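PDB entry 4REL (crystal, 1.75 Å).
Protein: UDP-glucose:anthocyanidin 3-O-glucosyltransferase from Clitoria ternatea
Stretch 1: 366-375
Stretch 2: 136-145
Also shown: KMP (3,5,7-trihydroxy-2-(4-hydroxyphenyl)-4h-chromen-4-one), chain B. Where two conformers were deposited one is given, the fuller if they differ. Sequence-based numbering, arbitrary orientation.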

ATOM      1  N   GLY A 366       5.210  -8.532   5.195  1.00 17.64           N
ATOM      2  CA  GLY A 366       4.398  -8.685   3.995  1.00 17.88           C
ATOM      3  C   GLY A 366       5.165  -8.606   2.690  1.00 17.17           C
ATOM      4  O   GLY A 366       6.194  -9.270   2.532  1.00 19.12           O
ATOM      5  N   ASP A 367       4.671  -7.796   1.753  1.00 16.85           N
ATOM      6  CA  ASP A 367       5.346  -7.636   0.465  1.00 13.44           C
ATOM      7  C   ASP A 367       6.292  -6.439   0.409  1.00  9.94           C
ATOM      8  O   ASP A 367       6.686  -6.006  -0.673  1.00 11.39           O
ATOM      9  CB  ASP A 367       4.343  -7.594  -0.710  1.00 14.17           C
ATOM     10  CG  ASP A 367       3.404  -6.386  -0.664  1.00 22.14           C
ATOM     11  OD1 ASP A 367       3.509  -5.545   0.252  1.00 19.35           O
ATOM     12  OD2 ASP A 367       2.564  -6.264  -1.581  1.00 22.53           O
ATOM     13  N   GLN A 368       6.654  -5.900   1.566  1.00 10.84           N
ATOM     14  CA  GLN A 368       7.605  -4.791   1.623  1.00 11.46           C
ATOM     15  C   GLN A 368       8.947  -5.189   1.025  1.00 13.05           C
ATOM     16  O   GLN A 368       9.645  -4.362   0.434  1.00 11.81           O
ATOM     17  CB  GLN A 368       7.772  -4.318   3.068  1.00 11.53           C
ATOM     18  CG  GLN A 368       6.510  -3.642   3.590  1.00 10.03           C
ATOM     19  CD  GLN A 368       6.488  -3.452   5.092  1.00 12.77           C
ATOM     20  OE1 GLN A 368       7.473  -3.715   5.795  1.00 13.56           O
ATOM     21  NE2 GLN A 368       5.347  -2.994   5.598  1.00 17.15           N
ATOM     22  N   GLY A 369       9.301  -6.460   1.174  1.00 13.60           N
ATOM     23  CA  GLY A 369      10.542  -6.967   0.615  1.00 13.78           C
ATOM     24  C   GLY A 369      10.557  -6.945  -0.898  1.00 12.59           C
ATOM     25  O   GLY A 369      11.596  -6.682  -1.525  1.00 10.28           O
ATOM     26  N   ILE A 370       9.393  -7.200  -1.497  1.00 11.01           N
ATOM     27  CA  ILE A 370       9.266  -7.126  -2.943  1.00  9.32           C
ATOM     28  C   ILE A 370       9.456  -5.683  -3.391  1.00 12.69           C
ATOM     29  O   ILE A 370      10.179  -5.411  -4.354  1.00 11.60           O
ATOM     30  CB  ILE A 370       7.889  -7.636  -3.431  1.00 13.80           C
ATOM     31  CG1 ILE A 370       7.622  -9.064  -2.931  1.00 14.75           C
ATOM     32  CG2 ILE A 370       7.812  -7.550  -4.944  1.00  9.72           C
ATOM     33  CD1 ILE A 370       8.657 -10.101  -3.385  1.00 15.62           C
ATOM     34  N   ALA A 371       8.796  -4.759  -2.694  1.00  8.71           N
ATOM     35  CA  ALA A 371       8.913  -3.344  -3.001  1.00 10.88           C
ATOM     36  C   ALA A 371      10.355  -2.871  -2.894  1.00  8.96           C
ATOM     37  O   ALA A 371      10.842  -2.146  -3.773  1.00 10.54           O
ATOM     38  CB  ALA A 371       8.002  -2.517  -2.091  1.00 10.29           C
ATOM     39  N   ALA A 372      11.038  -3.286  -1.826  1.00  9.92           N
ATOM     40  CA  ALA A 372      12.413  -2.870  -1.599  1.00 11.22           C
ATOM     41  C   ALA A 372      13.297  -3.347  -2.751  1.00 11.15           C
ATOM     42  O   ALA A 372      14.148  -2.601  -3.241  1.00  9.06           O
ATOM     43  CB  ALA A 372      12.930  -3.401  -0.255  1.00  8.27           C
ATOM     44  N   ARG A 373      13.102  -4.589  -3.178  1.00 13.42           N
ATOM     45  CA  ARG A 373      13.882  -5.137  -4.291  1.00 12.09           C
ATOM     46  C   ARG A 373      13.606  -4.394  -5.600  1.00  9.25           C
ATOM     47  O   ARG A 373      14.529  -4.123  -6.372  1.00 11.88           O
ATOM     48  CB  ARG A 373      13.607  -6.638  -4.474  1.00 12.62           C
ATOM     49  CG  ARG A 373      14.405  -7.288  -5.631  1.00 11.60           C
ATOM     50  CD  ARG A 373      15.910  -7.301  -5.335  1.00  9.42           C
ATOM     51  NE  ARG A 373      16.158  -7.959  -4.059  1.00 11.28           N
ATOM     52  CZ  ARG A 373      17.261  -7.816  -3.333  1.00 13.63           C
ATOM     53  NH1 ARG A 373      18.255  -7.045  -3.760  1.00 15.40           N
ATOM     54  NH2 ARG A 373      17.368  -8.447  -2.175  1.00 15.77           N
ATOM     55  N   VAL A 374      12.335  -4.095  -5.872  1.00  9.67           N
ATOM     56  CA  VAL A 374      11.984  -3.360  -7.087  1.00  8.65           C
ATOM     57  C   VAL A 374      12.655  -1.987  -7.054  1.00 11.01           C
ATOM     58  O   VAL A 374      13.262  -1.536  -8.033  1.00 10.69           O
ATOM     59  CB  VAL A 374      10.451  -3.227  -7.259  1.00 10.93           C
ATOM     60  CG1 VAL A 374      10.113  -2.281  -8.408  1.00 12.75           C
ATOM     61  CG2 VAL A 374       9.819  -4.594  -7.500  1.00 12.59           C
ATOM     62  N   ILE A 375      12.582  -1.343  -5.897  1.00  9.73           N
ATOM     63  CA  ILE A 375      13.176  -0.021  -5.733  1.00 12.05           C
ATOM     64  C   ILE A 375      14.686  -0.040  -6.012  1.00 11.35           C
ATOM     65  O   ILE A 375      15.210   0.793  -6.750  1.00 10.98           O
ATOM     66  CB  ILE A 375      12.890   0.530  -4.317  1.00 10.93           C
ATOM     67  CG1 ILE A 375      11.448   1.036  -4.245  1.00  9.05           C
ATOM     68  CG2 ILE A 375      13.852   1.656  -3.978  1.00 11.45           C
ATOM     69  CD1 ILE A 375      10.906   1.184  -2.821  1.00 11.48           C
TER
HETATM   70  C1  KMP B1001       1.742 -10.053   1.748  1.00 19.06           C
HETATM   71  C2  KMP B1001       1.168  -8.827   1.458  1.00 21.94           C
HETATM   72  C3  KMP B1001       0.476  -8.091   2.539  1.00 18.97           C
HETATM   73  C4  KMP B1001       0.421  -8.679   3.892  1.00 20.39           C
HETATM   74  C5  KMP B1001       1.023  -9.917   4.084  1.00 19.25           C
HETATM   75  C6  KMP B1001       1.666 -10.582   3.036  1.00 19.88           C
HETATM   76  C9  KMP B1001      -0.154  -6.774   2.288  1.00 24.66           C
HETATM   77  C10 KMP B1001      -0.827  -6.108   3.426  1.00 23.50           C
HETATM   78  C11 KMP B1001      -0.831  -6.792   4.760  1.00 23.32           C
HETATM   79  C14 KMP B1001      -1.484  -6.190   5.965  1.00 25.63           C
HETATM   80  C15 KMP B1001      -2.353  -5.104   5.875  1.00 29.35           C
HETATM   81  C16 KMP B1001      -2.937  -4.572   7.014  1.00 32.35           C
HETATM   82  C17 KMP B1001      -2.655  -5.118   8.256  1.00 33.15           C
HETATM   83  C18 KMP B1001      -1.793  -6.203   8.356  1.00 32.06           C
HETATM   84  C19 KMP B1001      -1.213  -6.737   7.213  1.00 27.69           C
HETATM   85  O12 KMP B1001      -0.213  -8.018   4.919  1.00 22.88           O
HETATM   86  O13 KMP B1001      -0.114  -6.254   1.148  1.00 26.23           O
HETATM   87  O24 KMP B1001      -3.228  -4.588   9.372  1.00 37.97           O
HETATM   88  O27 KMP B1001      -1.402  -4.892   3.212  1.00 23.83           O
HETATM   89  O29 KMP B1001       2.238 -11.792   3.282  1.00 21.39           O
HETATM   90  O30 KMP B1001       1.229  -8.293   0.208  1.00 26.17           O
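Stretch 2 (136-145) PNVSCSLSLY

Stretch 1 passes from loop or turn residues into a helix at Gln368, with Asp367 at the N-cap position. After Pro136 (phi/psi -97/16), Asn137 and Val138 are extended, and from Ser139 to Tyr145 stretch 2 takes helical phi/psi angles held by i to i+3 bonds such as Ser141 N to Val138 O (3.1 Å). This segment runs obliquely and broadly against the direction of the stretch 1 helix. The backbones come nearest where CA of Ala371 lies 6.2 Å from CA of Val138 and CA of Ile370 lies 6.6 Å from CA of Ser141.

The one hydrogen bond across the contact is Val138 N to Asp367 OD2, 3.0 Å. The Asp367 side chain makes no capping bond to its own helix; its OD2 instead accepts the backbone N-H of Val138, and OD2 also lies 3.0 Å from O30 of KMP, the bound flavonol. Ser141 OG donates to Val138 O (2.8 Å), tying the turn back on itself beside that carboxylate.

Beyond this polar end the packing is apolar. Val138 packs on the first turn of the helix, its CG2 3.6 Å from Ala371 CB and its CG1 4.2 Å from Ile370 CG2. Ile370 is shared widely: CG2 lies 4.2 Å from Cys140 CB, while CD1 reaches Leu144 CD1 at 4.0 Å. One turn on, Val374 CG2 meets Cys140 SG at 4.1 Å.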

ATOM      1  N   PRO A 136      -4.318  -2.993  -3.806  1.00 10.47           N
ATOM      2  CA  PRO A 136      -3.611  -1.799  -3.337  1.00  9.41           C
ATOM      3  C   PRO A 136      -2.225  -2.126  -2.772  1.00 11.95           C
ATOM      4  O   PRO A 136      -1.633  -1.309  -2.074  1.00 19.51           O
ATOM      5  CB  PRO A 136      -4.531  -1.292  -2.226  1.00  7.56           C
ATOM      6  CG  PRO A 136      -5.034  -2.568  -1.599  1.00  9.17           C
ATOM      7  CD  PRO A 136      -5.259  -3.504  -2.794  1.00  9.17           C
ATOM      8  N   ASN A 137      -1.719  -3.315  -3.062  1.00 11.14           N
ATOM      9  CA  ASN A 137      -0.416  -3.722  -2.553  1.00 11.60           C
ATOM     10  C   ASN A 137       0.654  -3.469  -3.588  1.00 11.91           C
ATOM     11  O   ASN A 137       0.404  -2.789  -4.584  1.00 18.14           O
ATOM     12  CB  ASN A 137      -0.488  -5.193  -2.173  1.00 10.32           C
ATOM     13  CG  ASN A 137      -1.829  -5.530  -1.567  1.00 21.88           C
ATOM     14  OD1 ASN A 137      -2.626  -6.290  -2.136  1.00 20.13           O
ATOM     15  ND2 ASN A 137      -2.121  -4.897  -0.437  1.00 12.75           N
ATOM     16  N   VAL A 138       1.854  -3.980  -3.352  1.00 11.98           N
ATOM     17  CA  VAL A 138       2.907  -3.835  -4.339  1.00  8.06           C
ATOM     18  C   VAL A 138       2.453  -4.547  -5.606  1.00 10.20           C
ATOM     19  O   VAL A 138       2.109  -5.728  -5.580  1.00  8.98           O
ATOM     20  CB  VAL A 138       4.247  -4.383  -3.808  1.00 10.08           C
ATOM     21  CG1 VAL A 138       5.352  -4.186  -4.843  1.00 12.64           C
ATOM     22  CG2 VAL A 138       4.600  -3.658  -2.522  1.00 12.84           C
ATOM     23  N   SER A 139       2.405  -3.805  -6.707  1.00 10.61           N
ATOM     24  CA  SER A 139       1.892  -4.339  -7.967  1.00 12.72           C
ATOM     25  C   SER A 139       2.571  -5.657  -8.341  1.00 13.21           C
ATOM     26  O   SER A 139       1.905  -6.651  -8.627  1.00 11.89           O
ATOM     27  CB  SER A 139       2.090  -3.312  -9.089  1.00 15.97           C
ATOM     28  OG  SER A 139       3.461  -2.954  -9.198  1.00 17.30           O
ATOM     29  N   CYS A 140       3.900  -5.672  -8.291  1.00 15.56           N
ATOM     30  CA  CYS A 140       4.677  -6.848  -8.691  1.00 14.67           C
ATOM     31  C   CYS A 140       4.393  -8.123  -7.892  1.00 21.58           C
ATOM     32  O   CYS A 140       4.600  -9.229  -8.394  1.00 20.61           O
ATOM     33  CB  CYS A 140       6.184  -6.532  -8.693  1.00 15.24           C
ATOM     34  SG  CYS A 140       6.636  -5.319  -9.956  1.00 20.06           S
ATOM     35  N   SER A 141       3.897  -7.987  -6.667  1.00 14.47           N
ATOM     36  CA  SER A 141       3.693  -9.173  -5.842  1.00 10.21           C
ATOM     37  C   SER A 141       2.560 -10.050  -6.371  1.00 11.19           C
ATOM     38  O   SER A 141       2.441 -11.196  -5.975  1.00 12.59           O
ATOM     39  CB  SER A 141       3.480  -8.801  -4.370  1.00 13.80           C
ATOM     40  OG  SER A 141       2.223  -8.197  -4.190  1.00 14.37           O
ATOM     41  N   LEU A 142       1.740  -9.523  -7.284  1.00 10.48           N
ATOM     42  CA  LEU A 142       0.678 -10.332  -7.906  1.00 10.00           C
ATOM     43  C   LEU A 142       1.210 -11.641  -8.486  1.00 13.32           C
ATOM     44  O   LEU A 142       0.546 -12.680  -8.416  1.00 13.88           O
ATOM     45  CB  LEU A 142      -0.025  -9.550  -9.024  1.00 10.56           C
ATOM     46  CG  LEU A 142      -1.116  -8.581  -8.592  1.00 14.54           C
ATOM     47  CD1 LEU A 142      -1.513  -7.714  -9.774  1.00 17.42           C
ATOM     48  CD2 LEU A 142      -2.301  -9.374  -8.066  1.00 16.56           C
ATOM     49  N   SER A 143       2.412 -11.588  -9.051  0.50 10.55           N
ATOM     50  CA  SER A 143       2.987 -12.754  -9.717  0.50 14.38           C
ATOM     51  C   SER A 143       3.255 -13.914  -8.777  0.50 14.83           C
ATOM     52  O   SER A 143       3.148 -15.076  -9.169  0.50 13.78           O
ATOM     53  CB  SER A 143       4.262 -12.367 -10.460  0.50 13.41           C
ATOM     54  OG  SER A 143       3.926 -11.712 -11.659  0.50 16.93           O
ATOM     55  N   LEU A 144       3.597 -13.592  -7.534  1.00 12.73           N
ATOM     56  CA  LEU A 144       3.936 -14.607  -6.543  1.00 14.97           C
ATOM     57  C   LEU A 144       2.838 -15.651  -6.373  1.00 11.59           C
ATOM     58  O   LEU A 144       3.117 -16.846  -6.256  1.00 12.60           O
ATOM     59  CB  LEU A 144       4.215 -13.953  -5.188  1.00 16.75           C
ATOM     60  CG  LEU A 144       5.261 -12.845  -5.168  1.00 20.18           C
ATOM     61  CD1 LEU A 144       5.324 -12.219  -3.780  1.00 17.55           C
ATOM     62  CD2 LEU A 144       6.609 -13.409  -5.564  1.00 19.69           C
ATOM     63  N   TYR A 145       1.588 -15.194  -6.372  1.00  8.42           N
ATOM     64  CA  TYR A 145       0.462 -16.055  -6.026  1.00 12.25           C
ATOM     65  C   TYR A 145       0.108 -17.074  -7.105  1.00 13.39           C
ATOM     66  O   TYR A 145      -0.652 -18.009  -6.860  1.00 14.98           O
ATOM     67  CB  TYR A 145      -0.731 -15.188  -5.587  1.00 13.02           C
ATOM     68  CG  TYR A 145      -0.322 -14.378  -4.380  1.00 11.84           C
ATOM     69  CD1 TYR A 145      -0.190 -14.986  -3.144  1.00 18.14           C
ATOM     70  CD2 TYR A 145       0.027 -13.038  -4.498  1.00 14.06           C
ATOM     71  CE1 TYR A 145       0.235 -14.280  -2.037  1.00 24.40           C
ATOM     72  CE2 TYR A 145       0.448 -12.314  -3.389  1.00 18.36           C
ATOM     73  CZ  TYR A 145       0.545 -12.945  -2.164  1.00 24.17           C
ATOM     74  OH  TYR A 145       0.967 -12.251  -1.053  1.00 25.40           O
TER